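Side-chain contacts in FERM, ARHGEF and pleckstrin domain-containing protein 2 (Mus musculus, PDB 6D2K), which acts as a guanine nucleotide exchange factor that activates RAC1 and takes part in semaphorin responses, actin remodelling and integrin regulation: residues R101-F104 / A105-L108; E146-A150 / N151-P155. All coordinates share one frame; numbering follows the deposited sequence.

Contact 1. Residues R101-F104 / A105-L108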
# COMPACT_ATOMS: atom_id res chain seq x y z
N ARG A 101 -3.00 13.88 3.05
CA ARG A 101 -2.61 13.31 4.34
C ARG A 101 -3.74 12.51 4.95
O ARG A 101 -3.51 11.50 5.62
CB ARG A 101 -2.17 14.43 5.29
CG ARG A 101 -0.94 15.18 4.77
CD ARG A 101 -0.36 16.10 5.84
NE ARG A 101 -1.21 17.25 6.16
CZ ARG A 101 -1.20 18.41 5.50
NH1 ARG A 101 -0.40 18.58 4.46
NH2 ARG A 101 -2.00 19.40 5.89
N TYR A 102 -4.97 13.00 4.75
CA TYR A 102 -6.18 12.28 5.15
C TYR A 102 -6.24 10.90 4.47
O TYR A 102 -6.44 9.89 5.13
CB TYR A 102 -7.42 13.12 4.81
CG TYR A 102 -8.73 12.37 4.77
CD1 TYR A 102 -9.25 11.77 5.91
CD2 TYR A 102 -9.45 12.28 3.59
CE1 TYR A 102 -10.46 11.09 5.86
CE2 TYR A 102 -10.67 11.61 3.53
CZ TYR A 102 -11.17 11.02 4.67
OH TYR A 102 -12.37 10.36 4.63
N LEU A 103 -6.04 10.86 3.16
CA LEU A 103 -6.04 9.57 2.46
C LEU A 103 -4.93 8.64 2.96
O LEU A 103 -5.15 7.44 3.10
CB LEU A 103 -5.95 9.74 0.95
CG LEU A 103 -7.17 10.41 0.30
CD1 LEU A 103 -7.04 10.31 -1.21
CD2 LEU A 103 -8.49 9.81 0.78
N PHE A 104 -3.75 9.19 3.25
CA PHE A 104 -2.68 8.35 3.79
C PHE A 104 -3.04 7.78 5.16
O PHE A 104 -2.73 6.62 5.45
CB PHE A 104 -1.34 9.12 3.86
CG PHE A 104 -0.46 8.91 2.65
CD1 PHE A 104 0.67 8.11 2.75
CD2 PHE A 104 -0.74 9.51 1.44
CE1 PHE A 104 1.49 7.89 1.65
CE2 PHE A 104 0.09 9.30 0.32
CZ PHE A 104 1.21 8.49 0.43
N ALA A 105 -3.67 8.57 6.01
CA ALA A 105 -4.10 8.05 7.31
C ALA A 105 -5.10 6.90 7.13
O ALA A 105 -5.04 5.91 7.87
CB ALA A 105 -4.70 9.16 8.18
N LEU A 106 -6.00 7.03 6.15
CA LEU A 106 -6.97 5.97 5.86
C LEU A 106 -6.27 4.73 5.33
O LEU A 106 -6.67 3.60 5.63
CB LEU A 106 -8.02 6.44 4.83
CG LEU A 106 -9.03 7.49 5.33
CD1 LEU A 106 -10.06 7.79 4.24
CD2 LEU A 106 -9.71 6.99 6.59
N GLN A 107 -5.21 4.92 4.55
CA GLN A 107 -4.47 3.78 4.02
C GLN A 107 -3.79 3.03 5.16
O GLN A 107 -3.80 1.80 5.22
CB GLN A 107 -3.42 4.26 3.00
CG GLN A 107 -2.43 3.18 2.55
CD GLN A 107 -3.06 2.13 1.68
OE1 GLN A 107 -3.02 0.93 1.98
NE2 GLN A 107 -3.65 2.55 0.59
N LEU A 108 -3.18 3.79 6.07
CA LEU A 108 -2.51 3.17 7.21
C LEU A 108 -3.50 2.47 8.12
O LEU A 108 -3.19 1.40 8.66
CB LEU A 108 -1.68 4.22 7.96
CG LEU A 108 -0.51 4.72 7.11
CD1 LEU A 108 0.00 6.02 7.71
CD2 LEU A 108 0.61 3.67 6.97
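Tyr-102 and Leu-106, one helical turn apart in the i to i+4 spacing, meet side chain to side chain on helix 98-113 of the FERM central domain. The tyrosine ring is the flat partner and the leucine the branched one: CD1 of Leu-106 lies 3.4 Å from CZ of Tyr-102, and CG of Leu-106 comes over one face of the ring. Tyr-102 turns its CG anti to the backbone nitrogen (chi1 162°), which carries the ring forward, toward the C-terminal side, until its far end meets the leucine. A long, flat side chain suits this partly exposed position, because its ring gives the leucine an apolar surface. An alanine here would probably leave CD1 of Leu-106 without the ring it packs against and the leucine side chain freer to change rotamer. Leu-103 approaches the same methyl more loosely, its CD2 standing 4.3 Å from CD1 of Leu-106.

Tyr-102 and Ala-105 both touch Asp-180 of helix 176-187, the alanine being small enough to sit close to a neighbouring helix, and Leu-108 packs on Leu-184 and Ala-187 of the same helix. The side chain of Phe-104 touches Val-85 of strand 79-85 and Pro-89. Beneath the side chains run the i to i+4 backbone hydrogen bonds of the helix: Leu-106 N donates to Tyr-102 O at 3.1 Å, and Leu-108 N to Phe-104 O at 2.9 Å. The side chain of Leu-108 lies close beyond that last carbonyl oxygen, its CG 3.4 Å from Phe-104 O.

Contact 2. Residues E146-A150 / N151-P155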
# COMPACT_ATOMS: atom_id res chain seq x y z
N GLU A 146 -19.39 2.18 21.47
CA GLU A 146 -20.35 1.90 20.41
C GLU A 146 -19.68 1.96 19.04
O GLU A 146 -19.95 1.13 18.17
CB GLU A 146 -21.57 2.82 20.50
CG GLU A 146 -22.48 2.52 21.68
CD GLU A 146 -23.75 3.37 21.71
OE1 GLU A 146 -24.00 4.14 20.75
OE2 GLU A 146 -24.51 3.27 22.69
N HIS A 147 -18.80 2.93 18.85
CA HIS A 147 -18.13 3.06 17.56
C HIS A 147 -17.24 1.85 17.28
O HIS A 147 -17.23 1.33 16.17
CB HIS A 147 -17.30 4.33 17.50
CG HIS A 147 -16.56 4.51 16.22
ND1 HIS A 147 -17.12 5.10 15.11
CD2 HIS A 147 -15.29 4.17 15.87
CE1 HIS A 147 -16.23 5.12 14.13
NE2 HIS A 147 -15.12 4.56 14.57
N LEU A 148 -16.52 1.41 18.30
CA LEU A 148 -15.61 0.26 18.17
C LEU A 148 -16.36 -1.06 18.03
O LEU A 148 -15.78 -2.05 17.58
CB LEU A 148 -14.66 0.23 19.36
CG LEU A 148 -13.58 1.31 19.25
CD1 LEU A 148 -12.86 1.51 20.56
CD2 LEU A 148 -12.60 0.96 18.13
N LYS A 149 -17.63 -1.09 18.40
CA LYS A 149 -18.42 -2.29 18.15
C LYS A 149 -18.83 -2.41 16.69
O LYS A 149 -18.93 -3.51 16.15
CB LYS A 149 -19.67 -2.31 19.03
CG LYS A 149 -19.38 -2.56 20.50
CD LYS A 149 -20.68 -2.66 21.29
CE LYS A 149 -20.40 -2.91 22.76
NZ LYS A 149 -21.65 -2.80 23.57
N ALA A 150 -19.07 -1.26 16.05
CA ALA A 150 -19.58 -1.25 14.69
C ALA A 150 -18.48 -1.00 13.65
O ALA A 150 -18.74 -1.10 12.45
CB ALA A 150 -20.69 -0.21 14.55
N ASN A 151 -17.27 -0.67 14.10
CA ASN A 151 -16.17 -0.37 13.18
C ASN A 151 -14.90 -1.09 13.56
O ASN A 151 -14.39 -0.93 14.67
CB ASN A 151 -15.90 1.14 13.13
CG ASN A 151 -17.09 1.93 12.63
OD1 ASN A 151 -17.23 2.17 11.44
ND2 ASN A 151 -17.95 2.34 13.55
N GLU A 152 -14.37 -1.89 12.64
CA GLU A 152 -13.17 -2.66 12.93
C GLU A 152 -11.89 -1.92 12.57
O GLU A 152 -11.78 -1.36 11.48
CB GLU A 152 -13.22 -4.01 12.21
CG GLU A 152 -14.32 -4.93 12.73
CD GLU A 152 -13.92 -6.40 12.66
OE1 GLU A 152 -14.75 -7.21 12.22
OE2 GLU A 152 -12.77 -6.73 13.04
N TYR A 153 -10.95 -1.91 13.51
CA TYR A 153 -9.62 -1.33 13.32
C TYR A 153 -8.52 -2.40 13.34
O TYR A 153 -7.46 -2.24 12.75
CB TYR A 153 -9.35 -0.28 14.40
CG TYR A 153 -10.20 0.96 14.23
CD1 TYR A 153 -9.68 2.08 13.62
CD2 TYR A 153 -11.53 0.98 14.64
CE1 TYR A 153 -10.45 3.21 13.44
CE2 TYR A 153 -12.30 2.11 14.46
CZ TYR A 153 -11.76 3.22 13.86
OH TYR A 153 -12.52 4.35 13.67
N LEU A 154 -8.79 -3.49 14.06
CA LEU A 154 -7.81 -4.56 14.22
C LEU A 154 -8.54 -5.85 14.57
O LEU A 154 -9.50 -5.82 15.32
CB LEU A 154 -6.84 -4.19 15.35
CG LEU A 154 -5.61 -5.05 15.60
CD1 LEU A 154 -4.64 -4.99 14.42
CD2 LEU A 154 -4.92 -4.59 16.87
N PRO A 155 -8.09 -6.99 14.03
CA PRO A 155 -8.74 -8.22 14.50
C PRO A 155 -8.52 -8.40 16.00
O PRO A 155 -7.42 -8.13 16.49
CB PRO A 155 -8.02 -9.33 13.72
CG PRO A 155 -7.41 -8.63 12.53
CD PRO A 155 -7.06 -7.25 13.01
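His-147 is gripped at two places by the chain that follows it: Asn-151 lies over its ring and Tyr-153 meets its edge. The amide of Asn-151 is stacked on the imidazole, the two planes only 16° apart, with ND2 above the ring and offset toward its rim. That nitrogen does not bond to ND1 beneath it; it donates instead to the backbone oxygen of His-147, 2.9 Å away and nearly straight at 165°, with the acceptor in the plane of the amide. Asn-151 N reaches the same oxygen in a weak bond, so one carbonyl receives two donors from a single residue. CB of Asn-151 adds a CH-pi contact over the imidazole face.

All this takes place at the C-terminal end of helix 141-150 in the FERM central domain, where Asn-151 is the first residue to leave helical geometry. Asparagine fits because its short amide can turn back to a carbonyl of the last turn. Two residues after Asn-151, Tyr-153 OH shares a 2.8 Å hydrogen bond with His-147 NE2, in which either could be the donor, and the two rings meet rim to rim, neither over the face of the other. The histidine's chi1 of 178° sets its ring opposite the backbone N and beside the carbonyl carbon, which lets NE2 reach that hydroxyl. Leu-148 packs CD2 against CD2 of the tyrosine at 3.7 Å, and Leu-132 of helix 121-136 touches both His-147 and Tyr-153.

The solvent side is far looser. Ala-150 is exposed and brushes Asn-151 with its small methyl, CB standing 3.9 Å from ND2. Lys-149 and Glu-152 are charged and exposed, their CB atoms pointing away, and neither side chain makes a close contact with the other segment; Glu-152 touches Leu-113 of helix 98-113.

Overall arrangement
Both contacts lie in the central domain of the FERM portion, which is all this chain holds of the longer exchange factor, and contact 1 closes before contact 2 opens. Their centres are 18 Å apart and their nearest atoms about 7 Å, so they do not touch. Contact 1 is the more central, about 10 Å from the centre of the chain against 22 Å for contact 2. Helix 98-113 links them: having carried contact 1, it runs on to Lys-109 and Leu-113, which meet Tyr-153 and Glu-152 of contact 2. Contact 1 also borders the N-terminal ubiquitin-like region through strand 79-85, whereas contact 2 leads from helix 141-150 into the loop before helix 161-168.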